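Local coordinates for Glyoxalase/bleomycin resistance protein/dioxygenase (Alicyclobacillus acidocaldarius subsp. acidocaldarius, PDB 3RRI) that is a metalloprotein of the vicinal oxygen chelate (glyoxalase/bleomycin resistance/dioxygenase) superfamily, possibly with dioxygenase activity, though its substrate is not established, at residues Y39-I43 with V53-S57; F47-L52 with F71-F75; P94-S100 with E111-I116. Residue numbers count along the deposited sequence, not the author numbering.

Contact 1. Residues Y39-I43 with V53-S57; sequences YPDRI and VCHLS
An antiparallel beta hairpin is specified by its register, and here that register places Arg42 opposite His55 in a non-hydrogen-bonded pair (CA to CA 4.5 Å) and Ile43 opposite Cys54 in a hydrogen-bonded pair (5.4 Å). Residues 39-42 form a type I turn, with a weak Arg42 N to Tyr39 O bond (3.3 Å) and a return bond from Tyr39 N to Arg42 O (2.9 Å). Residues 53-56 are extended throughout. Val53 (chi1 t) lays CG1 4.0 Å from Arg42 CB, and its CA makes a CA-H...O contact of 3.4 Å with Ile43 O. Cys54 exchanges two backbone hydrogen bonds with Ile43: Cys54 N to Ile43 O and Ile43 N to Cys54 O, both 3.0 Å. On their shared face, Ile43 CG1 lies 3.9 Å from Cys54 CB. His55 (chi1 m) projects from the other face alongside Arg42 (p,t,p), whose guanidinium presents one face to the imidazole edge (Arg42 NH1 to His55 CE1 3.6 Å). Asp41 (chi1 p) holds Arg42 in a bidentate salt bridge, NE to OD1 at 3.0 Å and NH2 to OD2 at 3.1 Å. A water joins His55 ND1 (2.7 Å) to Asp41 O (2.9 Å). Leu56 (t,p) ends the register, its N donating to Asp41 O at 2.9 Å. The hairpin belongs to the first beta-alpha-beta-beta-beta module of the fold: strand 10-17 flanks residues 53-57 through backbone hydrogen bonds, helix 20-30 covers Cys54 through Tyr27, and the second subunit brings Tyr67 to Arg42 and His55.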
loop_
_atom_site.group_PDB
_atom_site.type_symbol
_atom_site.label_atom_id
_atom_site.label_comp_id
_atom_site.label_asym_id
_atom_site.label_seq_id
_atom_site.Cartn_x
_atom_site.Cartn_y
_atom_site.Cartn_z
ATOM N N TYR A 39 -15.754 -5.128 29.560
ATOM C CA TYR A 39 -15.419 -5.362 30.958
ATOM C C TYR A 39 -16.477 -4.676 31.818
ATOM O O TYR A 39 -17.276 -3.868 31.325
ATOM C CB TYR A 39 -14.041 -4.805 31.278
ATOM C CG TYR A 39 -12.977 -5.269 30.311
ATOM C CD1 TYR A 39 -12.252 -6.446 30.543
ATOM C CD2 TYR A 39 -12.722 -4.554 29.142
ATOM C CE1 TYR A 39 -11.289 -6.897 29.638
ATOM C CE2 TYR A 39 -11.754 -4.986 28.235
ATOM C CZ TYR A 39 -11.034 -6.148 28.496
ATOM O OH TYR A 39 -10.108 -6.579 27.607
ATOM N N PRO A 40 -16.507 -4.979 33.114
ATOM C CA PRO A 40 -17.510 -4.340 33.963
ATOM C C PRO A 40 -17.458 -2.811 33.947
ATOM O O PRO A 40 -18.485 -2.145 34.157
ATOM C CB PRO A 40 -17.165 -4.887 35.360
ATOM C CG PRO A 40 -16.621 -6.200 35.092
ATOM C CD PRO A 40 -15.792 -6.048 33.835
ATOM N N ASP A 41 -16.274 -2.256 33.720
ATOM C CA ASP A 41 -16.067 -0.810 33.818
ATOM C C ASP A 41 -15.846 -0.095 32.472
ATOM O O ASP A 41 -15.677 1.123 32.449
ATOM C CB ASP A 41 -14.915 -0.491 34.793
ATOM C CG ASP A 41 -13.541 -0.913 34.274
ATOM O OD1 ASP A 41 -13.439 -1.550 33.205
ATOM O OD2 ASP A 41 -12.529 -0.576 34.937
ATOM N N ARG A 42 -15.852 -0.845 31.369
ATOM C CA ARG A 42 -15.629 -0.223 30.059
ATOM C C ARG A 42 -15.994 -1.122 28.903
ATOM O O ARG A 42 -16.026 -2.324 29.040
ATOM C CB ARG A 42 -14.154 0.193 29.910
ATOM C CG ARG A 42 -13.190 -0.992 29.711
ATOM C CD ARG A 42 -11.734 -0.648 29.922
ATOM N NE ARG A 42 -11.414 -0.493 31.336
ATOM C CZ ARG A 42 -10.273 -0.012 31.809
ATOM N NH1 ARG A 42 -9.307 0.391 30.992
ATOM N NH2 ARG A 42 -10.125 0.105 33.117
ATOM N N ILE A 43 -16.294 -0.512 27.749
ATOM C CA ILE A 43 -16.366 -1.253 26.478
ATOM C C ILE A 43 -15.415 -0.613 25.487
ATOM O O ILE A 43 -15.199 0.603 25.508
ATOM C CB ILE A 43 -17.790 -1.325 25.862
ATOM C CG1 ILE A 43 -18.303 0.070 25.481
ATOM C CG2 ILE A 43 -18.756 -2.032 26.813
ATOM C CD1 ILE A 43 -19.577 0.003 24.654
ATOM N N VAL A 53 -12.840 3.951 23.628
ATOM C CA VAL A 53 -13.133 3.228 24.847
ATOM C C VAL A 53 -14.073 4.110 25.658
ATOM O O VAL A 53 -13.752 5.265 25.978
ATOM C CB VAL A 53 -11.878 2.916 25.689
ATOM C CG1 VAL A 53 -12.290 2.198 26.943
ATOM C CG2 VAL A 53 -10.784 2.090 24.910
ATOM N N CYS A 54 -15.235 3.532 25.965
ATOM C CA CYS A 54 -16.237 4.171 26.785
ATOM C C CYS A 54 -16.085 3.630 28.199
ATOM O O CYS A 54 -16.288 2.418 28.460
ATOM C CB CYS A 54 -17.610 3.825 26.266
ATOM S SG CYS A 54 -18.042 4.499 24.629
ATOM N N HIS A 55 -15.697 4.528 29.086
ATOM C CA HIS A 55 -15.478 4.203 30.497
ATOM C C HIS A 55 -16.710 4.521 31.361
ATOM O O HIS A 55 -17.205 5.667 31.340
ATOM C CB HIS A 55 -14.301 5.003 31.024
ATOM C CG HIS A 55 -12.997 4.573 30.467
ATOM N ND1 HIS A 55 -12.279 3.517 30.985
ATOM C CD2 HIS A 55 -12.293 5.043 29.414
ATOM C CE1 HIS A 55 -11.184 3.357 30.262
ATOM N NE2 HIS A 55 -11.162 4.279 29.313
ATOM N N LEU A 56 -17.178 3.533 32.127
ATOM C CA LEU A 56 -18.327 3.720 33.013
ATOM C C LEU A 56 -17.973 4.796 34.037
ATOM O O LEU A 56 -17.015 4.642 34.832
ATOM C CB LEU A 56 -18.711 2.414 33.692
ATOM C CG LEU A 56 -19.884 2.497 34.687
ATOM C CD1 LEU A 56 -21.200 2.841 33.925
ATOM C CD2 LEU A 56 -19.986 1.197 35.470
ATOM N N SER A 57 -18.710 5.897 34.019
ATOM C CA SER A 57 -18.310 7.087 34.763
ATOM C C SER A 57 -19.478 8.058 34.987
ATOM O O SER A 57 -20.387 8.191 34.141
ATOM C CB SER A 57 -17.191 7.827 34.027
ATOM O OG SER A 57 -16.811 9.014 34.687
HETATM O O HOH W 1 -13.228 2.384 33.258
#

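Contact 2. Residues F47-L52 with F71-F75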
loop_
_atom_site.group_PDB
_atom_site.type_symbol
_atom_site.label_atom_id
_atom_site.label_comp_id
_atom_site.label_asym_id
_atom_site.label_seq_id
_atom_site.Cartn_x
_atom_site.Cartn_y
_atom_site.Cartn_z
ATOM N N PHE A 47 -13.764 2.056 16.148
ATOM C CA PHE A 47 -14.446 3.292 15.788
ATOM C C PHE A 47 -13.788 3.773 14.483
ATOM O O PHE A 47 -12.764 4.475 14.488
ATOM C CB PHE A 47 -14.305 4.294 16.936
ATOM C CG PHE A 47 -14.882 5.654 16.633
ATOM C CD1 PHE A 47 -16.200 5.921 16.932
ATOM C CD2 PHE A 47 -14.084 6.670 16.158
ATOM C CE1 PHE A 47 -16.722 7.194 16.684
ATOM C CE2 PHE A 47 -14.569 7.944 15.924
ATOM C CZ PHE A 47 -15.918 8.199 16.177
ATOM N N PHE A 48 -14.349 3.361 13.333
ATOM C CA PHE A 48 -13.826 3.735 12.012
ATOM C C PHE A 48 -12.353 3.366 11.828
ATOM O O PHE A 48 -11.622 3.989 11.067
ATOM C CB PHE A 48 -14.041 5.239 11.736
ATOM C CG PHE A 48 -15.476 5.665 11.774
ATOM C CD1 PHE A 48 -16.199 5.727 10.601
ATOM C CD2 PHE A 48 -16.115 5.977 12.955
ATOM C CE1 PHE A 48 -17.551 6.114 10.636
ATOM C CE2 PHE A 48 -17.470 6.373 12.980
ATOM C CZ PHE A 48 -18.157 6.450 11.793
ATOM N N GLY A 49 -11.937 2.313 12.532
ATOM C CA GLY A 49 -10.572 1.800 12.408
ATOM C C GLY A 49 -9.631 2.281 13.499
ATOM O O GLY A 49 -8.507 1.774 13.593
ATOM N N ASP A 50 -10.054 3.265 14.276
ATOM C CA ASP A 50 -9.323 3.706 15.498
ATOM C C ASP A 50 -10.024 3.059 16.705
ATOM O O ASP A 50 -11.013 2.329 16.554
ATOM C CB ASP A 50 -9.251 5.213 15.550
ATOM C CG ASP A 50 -8.332 5.755 14.491
ATOM O OD1 ASP A 50 -7.148 5.419 14.479
ATOM O OD2 ASP A 50 -8.754 6.522 13.615
ATOM N N GLN A 51 -9.464 3.210 17.921
ATOM C CA GLN A 51 -10.071 2.621 19.091
ATOM C C GLN A 51 -10.763 3.686 19.948
ATOM O O GLN A 51 -10.142 4.682 20.329
ATOM C CB GLN A 51 -9.008 1.897 19.963
ATOM C CG GLN A 51 -9.658 1.182 21.129
ATOM C CD GLN A 51 -8.680 0.791 22.243
ATOM O OE1 GLN A 51 -7.823 1.567 22.654
ATOM N NE2 GLN A 51 -8.871 -0.401 22.758
ATOM N N LEU A 52 -12.052 3.472 20.245
ATOM C CA LEU A 52 -12.764 4.305 21.214
ATOM C C LEU A 52 -13.075 3.430 22.428
ATOM O O LEU A 52 -13.515 2.304 22.282
ATOM C CB LEU A 52 -14.068 4.852 20.589
ATOM C CG LEU A 52 -14.847 5.808 21.470
ATOM C CD1 LEU A 52 -14.116 7.141 21.760
ATOM C CD2 LEU A 52 -16.236 6.073 20.778
ATOM N N PHE A 71 -14.638 14.920 19.211
ATOM C CA PHE A 71 -13.761 14.028 18.459
ATOM C C PHE A 71 -14.489 13.484 17.259
ATOM O O PHE A 71 -15.735 13.533 17.212
ATOM C CB PHE A 71 -13.299 12.848 19.340
ATOM C CG PHE A 71 -14.404 11.918 19.750
ATOM C CD1 PHE A 71 -14.649 10.724 19.054
ATOM C CD2 PHE A 71 -15.181 12.216 20.864
ATOM C CE1 PHE A 71 -15.673 9.841 19.454
ATOM C CE2 PHE A 71 -16.208 11.365 21.274
ATOM C CZ PHE A 71 -16.462 10.167 20.551
ATOM N N GLY A 72 -13.759 12.887 16.351
ATOM C CA GLY A 72 -14.366 12.187 15.259
ATOM C C GLY A 72 -13.387 11.883 14.184
ATOM O O GLY A 72 -12.175 11.745 14.449
ATOM N N ILE A 73 -13.891 11.747 12.969
ATOM C CA ILE A 73 -13.109 11.372 11.801
ATOM C C ILE A 73 -13.210 12.446 10.744
ATOM O O ILE A 73 -14.309 12.980 10.515
ATOM C CB ILE A 73 -13.551 10.022 11.203
ATOM C CG1 ILE A 73 -13.617 8.935 12.284
ATOM C CG2 ILE A 73 -12.669 9.654 10.022
ATOM C CD1 ILE A 73 -12.228 8.561 12.974
ATOM N N THR A 74 -12.106 12.739 10.083
ATOM C CA THR A 74 -12.077 13.581 8.881
ATOM C C THR A 74 -11.843 12.669 7.700
ATOM O O THR A 74 -10.883 11.914 7.644
ATOM C CB THR A 74 -11.016 14.654 8.986
ATOM O OG1 THR A 74 -11.258 15.422 10.158
ATOM C CG2 THR A 74 -10.919 15.549 7.724
ATOM N N PHE A 75 -12.813 12.635 6.787
ATOM C CA PHE A 75 -12.779 11.704 5.694
ATOM C C PHE A 75 -12.147 12.316 4.456
ATOM O O PHE A 75 -12.497 13.421 4.076
ATOM C CB PHE A 75 -14.212 11.271 5.305
ATOM C CG PHE A 75 -14.914 10.512 6.368
ATOM C CD1 PHE A 75 -14.578 9.172 6.625
ATOM C CD2 PHE A 75 -15.896 11.111 7.145
ATOM C CE1 PHE A 75 -15.223 8.488 7.629
ATOM C CE2 PHE A 75 -16.543 10.416 8.138
ATOM C CZ PHE A 75 -16.188 9.114 8.401
#
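Two backbone segments can be joined tightly without a single hydrogen bond between them, and this contact shows how. The closest CA atoms, those of Phe48 and Ile73, are 7.7 Å apart, so side chains bridge the gap, meeting one another and, at Gly72, the backbone. Aromatic pairing comes first. Phe47 and Phe71 meet obliquely, with centroids 5.6 Å apart and Phe47 CZ 3.7 Å from Phe71 CE1. Phe75 directs its edge at the face of Phe48 in an offset edge-to-face pair, with centroids 5.9 Å apart and planes at 66°. Aliphatic packing fills the space between: Ile73 sets CD1 3.8 Å from Phe47 CE2 and CG1 3.8 Å from Phe48 CB, while Leu52 CD1 reaches Phe71 CE1 at 3.9 Å. Phe47-Asp50 make a type I' turn, closed by Phe47 N to Asp50 O (2.8 Å) and Asp50 N to Phe47 O (3.0 Å), and its positive phi angles suit Gly49. Gly72 also adopts a conformation that calls for glycine, and the Phe47 ring edge passes its CA, with CE2 at 4.3 Å. The contact thus packs the hairpin of the first beta-alpha-beta-beta-beta module on strand 70-74 of the second. Strand 10-17 packs beside Leu52 and Phe71, strand 122-128 pairs with Phe71, helix 78-90 covers Phe48 and Phe75, and an antiparallel strand of the second subunit continues the sheet.

Contact 3. Residues P94-S100 with E111-I116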
loop_
_atom_site.group_PDB
_atom_site.type_symbol
_atom_site.label_atom_id
_atom_site.label_comp_id
_atom_site.label_asym_id
_atom_site.label_seq_id
_atom_site.Cartn_x
_atom_site.Cartn_y
_atom_site.Cartn_z
ATOM N N PRO A 94 -29.030 11.267 17.308
ATOM C CA PRO A 94 -29.221 12.689 17.559
ATOM C C PRO A 94 -28.082 13.526 17.030
ATOM O O PRO A 94 -26.926 13.186 17.264
ATOM C CB PRO A 94 -29.279 12.794 19.098
ATOM C CG PRO A 94 -29.568 11.457 19.563
ATOM C CD PRO A 94 -29.144 10.459 18.534
ATOM N N PHE A 95 -28.411 14.618 16.355
ATOM C CA PHE A 95 -27.459 15.657 15.990
ATOM C C PHE A 95 -27.397 16.764 17.051
ATOM O O PHE A 95 -28.430 17.216 17.570
ATOM C CB PHE A 95 -27.842 16.294 14.654
ATOM C CG PHE A 95 -27.547 15.431 13.466
ATOM C CD1 PHE A 95 -28.295 14.296 13.215
ATOM C CD2 PHE A 95 -26.517 15.737 12.588
ATOM C CE1 PHE A 95 -28.018 13.480 12.091
ATOM C CE2 PHE A 95 -26.244 14.926 11.495
ATOM C CZ PHE A 95 -26.986 13.784 11.264
ATOM N N TYR A 96 -26.186 17.185 17.397
ATOM C CA TYR A 96 -25.942 18.414 18.118
ATOM C C TYR A 96 -25.951 19.598 17.164
ATOM O O TYR A 96 -26.446 20.691 17.498
ATOM C CB TYR A 96 -24.593 18.332 18.866
ATOM C CG TYR A 96 -24.280 19.569 19.645
ATOM C CD1 TYR A 96 -24.954 19.845 20.838
ATOM C CD2 TYR A 96 -23.335 20.485 19.190
ATOM C CE1 TYR A 96 -24.678 21.006 21.554
ATOM C CE2 TYR A 96 -23.052 21.637 19.895
ATOM C CZ TYR A 96 -23.730 21.891 21.071
ATOM O OH TYR A 96 -23.440 23.041 21.767
ATOM N N HIS A 97 -25.355 19.403 15.997
ATOM C CA HIS A 97 -25.331 20.415 14.938
ATOM C C HIS A 97 -25.490 19.735 13.587
ATOM O O HIS A 97 -24.741 18.828 13.245
ATOM C CB HIS A 97 -24.034 21.236 14.999
ATOM C CG HIS A 97 -24.142 22.593 14.372
ATOM N ND1 HIS A 97 -24.340 22.770 13.016
ATOM C CD2 HIS A 97 -24.085 23.835 14.910
ATOM C CE1 HIS A 97 -24.396 24.066 12.747
ATOM N NE2 HIS A 97 -24.255 24.732 13.879
ATOM N N ASP A 98 -26.490 20.153 12.798
ATOM C CA ASP A 98 -26.717 19.530 11.515
ATOM C C ASP A 98 -25.643 19.983 10.513
ATOM O O ASP A 98 -24.809 20.840 10.815
ATOM C CB ASP A 98 -28.147 19.877 10.987
ATOM C CG ASP A 98 -28.750 18.771 10.098
ATOM O OD1 ASP A 98 -28.007 18.009 9.424
ATOM O OD2 ASP A 98 -30.004 18.643 10.064
ATOM N N LEU A 99 -25.684 19.401 9.329
ATOM C CA LEU A 99 -24.738 19.658 8.264
ATOM C C LEU A 99 -24.545 21.147 8.056
ATOM O O LEU A 99 -25.531 21.907 7.879
ATOM C CB LEU A 99 -25.214 19.008 6.951
ATOM C CG LEU A 99 -24.248 18.801 5.801
ATOM C CD1 LEU A 99 -23.039 17.950 6.236
ATOM C CD2 LEU A 99 -24.995 18.110 4.661
ATOM N N SER A 100 -23.273 21.554 8.063
ATOM C CA SER A 100 -22.867 22.947 7.988
ATOM C C SER A 100 -21.469 23.090 7.385
ATOM O O SER A 100 -20.813 22.095 7.102
ATOM C CB SER A 100 -22.899 23.552 9.393
ATOM O OG SER A 100 -22.775 24.960 9.363
ATOM N N GLU A 111 -16.956 20.784 5.272
ATOM C CA GLU A 111 -18.294 20.401 5.703
ATOM C C GLU A 111 -18.170 19.703 7.024
ATOM O O GLU A 111 -17.197 18.968 7.245
ATOM C CB GLU A 111 -18.973 19.486 4.690
ATOM C CG GLU A 111 -19.178 20.080 3.285
ATOM C CD GLU A 111 -20.412 19.552 2.531
ATOM O OE1 GLU A 111 -20.571 19.920 1.354
ATOM O OE2 GLU A 111 -21.228 18.798 3.082
ATOM N N THR A 112 -19.166 19.876 7.895
ATOM C CA THR A 112 -19.113 19.335 9.241
ATOM C C THR A 112 -20.529 18.981 9.710
ATOM O O THR A 112 -21.500 19.651 9.320
ATOM C CB THR A 112 -18.527 20.391 10.191
ATOM O OG1 THR A 112 -18.496 19.899 11.522
ATOM C CG2 THR A 112 -19.407 21.618 10.184
ATOM N N PHE A 113 -20.676 17.927 10.500
ATOM C CA PHE A 113 -21.869 17.740 11.325
ATOM C C PHE A 113 -21.439 17.157 12.663
ATOM O O PHE A 113 -20.373 16.537 12.738
ATOM C CB PHE A 113 -22.949 16.880 10.659
ATOM C CG PHE A 113 -22.511 15.488 10.290
ATOM C CD1 PHE A 113 -22.742 14.412 11.136
ATOM C CD2 PHE A 113 -21.911 15.231 9.064
ATOM C CE1 PHE A 113 -22.406 13.135 10.756
ATOM C CE2 PHE A 113 -21.537 13.944 8.717
ATOM C CZ PHE A 113 -21.790 12.912 9.568
ATOM N N PHE A 114 -22.202 17.440 13.707
ATOM C CA PHE A 114 -21.928 16.923 15.045
ATOM C C PHE A 114 -23.055 16.014 15.497
ATOM O O PHE A 114 -24.232 16.416 15.465
ATOM C CB PHE A 114 -21.860 18.046 16.060
ATOM C CG PHE A 114 -20.615 18.878 16.025
ATOM C CD1 PHE A 114 -19.692 18.779 17.060
ATOM C CD2 PHE A 114 -20.383 19.791 15.029
ATOM C CE1 PHE A 114 -18.548 19.575 17.079
ATOM C CE2 PHE A 114 -19.222 20.568 15.025
ATOM C CZ PHE A 114 -18.308 20.463 16.068
ATOM N N LEU A 115 -22.715 14.818 15.947
ATOM C CA LEU A 115 -23.620 13.919 16.647
ATOM C C LEU A 115 -23.373 14.061 18.150
ATOM O O LEU A 115 -22.374 14.664 18.564
ATOM C CB LEU A 115 -23.402 12.472 16.226
ATOM C CG LEU A 115 -23.418 12.179 14.737
ATOM C CD1 LEU A 115 -23.217 10.743 14.479
ATOM C CD2 LEU A 115 -24.770 12.675 14.113
ATOM N N ILE A 116 -24.302 13.557 18.959
ATOM C CA ILE A 116 -24.165 13.638 20.423
ATOM C C ILE A 116 -24.554 12.318 21.017
ATOM O O ILE A 116 -25.602 11.751 20.704
ATOM C CB ILE A 116 -24.960 14.856 21.011
ATOM C CG1 ILE A 116 -24.744 15.007 22.527
ATOM C CG2 ILE A 116 -26.466 14.777 20.627
ATOM C CD1 ILE A 116 -25.310 16.290 23.130
HETATM O O HOH W 2 -22.037 21.247 11.876
#
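Beta bulges show how an edge strand can stay bonded to its partner while its side chains are redirected. In the classic bulge here, Tyr96 N and His97 N both donate to Phe114 O, at 2.9 and 3.2 Å, and Phe114 N returns a bond to His97 O at 2.9 Å. A further one-residue shift precedes Ser100, which exchanges two 2.9 Å bonds with Thr112 (Ser100 N to Thr112 O, Thr112 N to Ser100 O). The rotamers then decide which side chains meet. Phe95 takes chi1 m, laying its ring against Leu115, itself m,t: Leu115 CD2 sits 3.6 Å from the Phe95 ring centroid, almost on the normal, as a CH-pi contact. The p rotamer of Phe113 puts its CD1 3.6 Å from Phe95 CE2. Tyr96, with chi1 t, packs its CB 3.9 Å from Phe114 CB and 4.1 Å from Ile116 CB. His97, also t, folds its imidazole back so that ND1 donates to Asp98 O at 3.0 Å; Asp98 OD1 in turn accepts from Leu99 N at 2.7 Å. Leu99 (t,p) carries CD1 to 4.1 Å from Phe113 CD2. Helix 78-90 of the same, second beta-alpha-beta-beta-beta module supplies Tyr85 and Lys89 to Asp98, and Lys89 forms a cation-pi pair with Phe95. The chemistry implies a division of labour: backbone bonds hold the register through both bulges, while these packing pairs are apolar or aromatic.

Overall arrangement
The three contacts illustrate how two beta sheets are built and joined within one chain. Contact 1 zips the far end of a hairpin, and contact 2 takes that hairpin's turn and packs it against strand 70-74 of the second sheet; their centres are 18 Å apart, and both use strand 50-56. Contact 3 pairs the edge of that second sheet, its centre 15 Å from that of contact 2 and 25 Å from that of contact 1, with the chain's centre between contacts 1 and 3. Contacts 1 and 2 also meet the second subunit, whereas contact 3 stays within its own chain. A bound acetate, probably from crystallisation, lies about 4 Å from the Arg42 side chain.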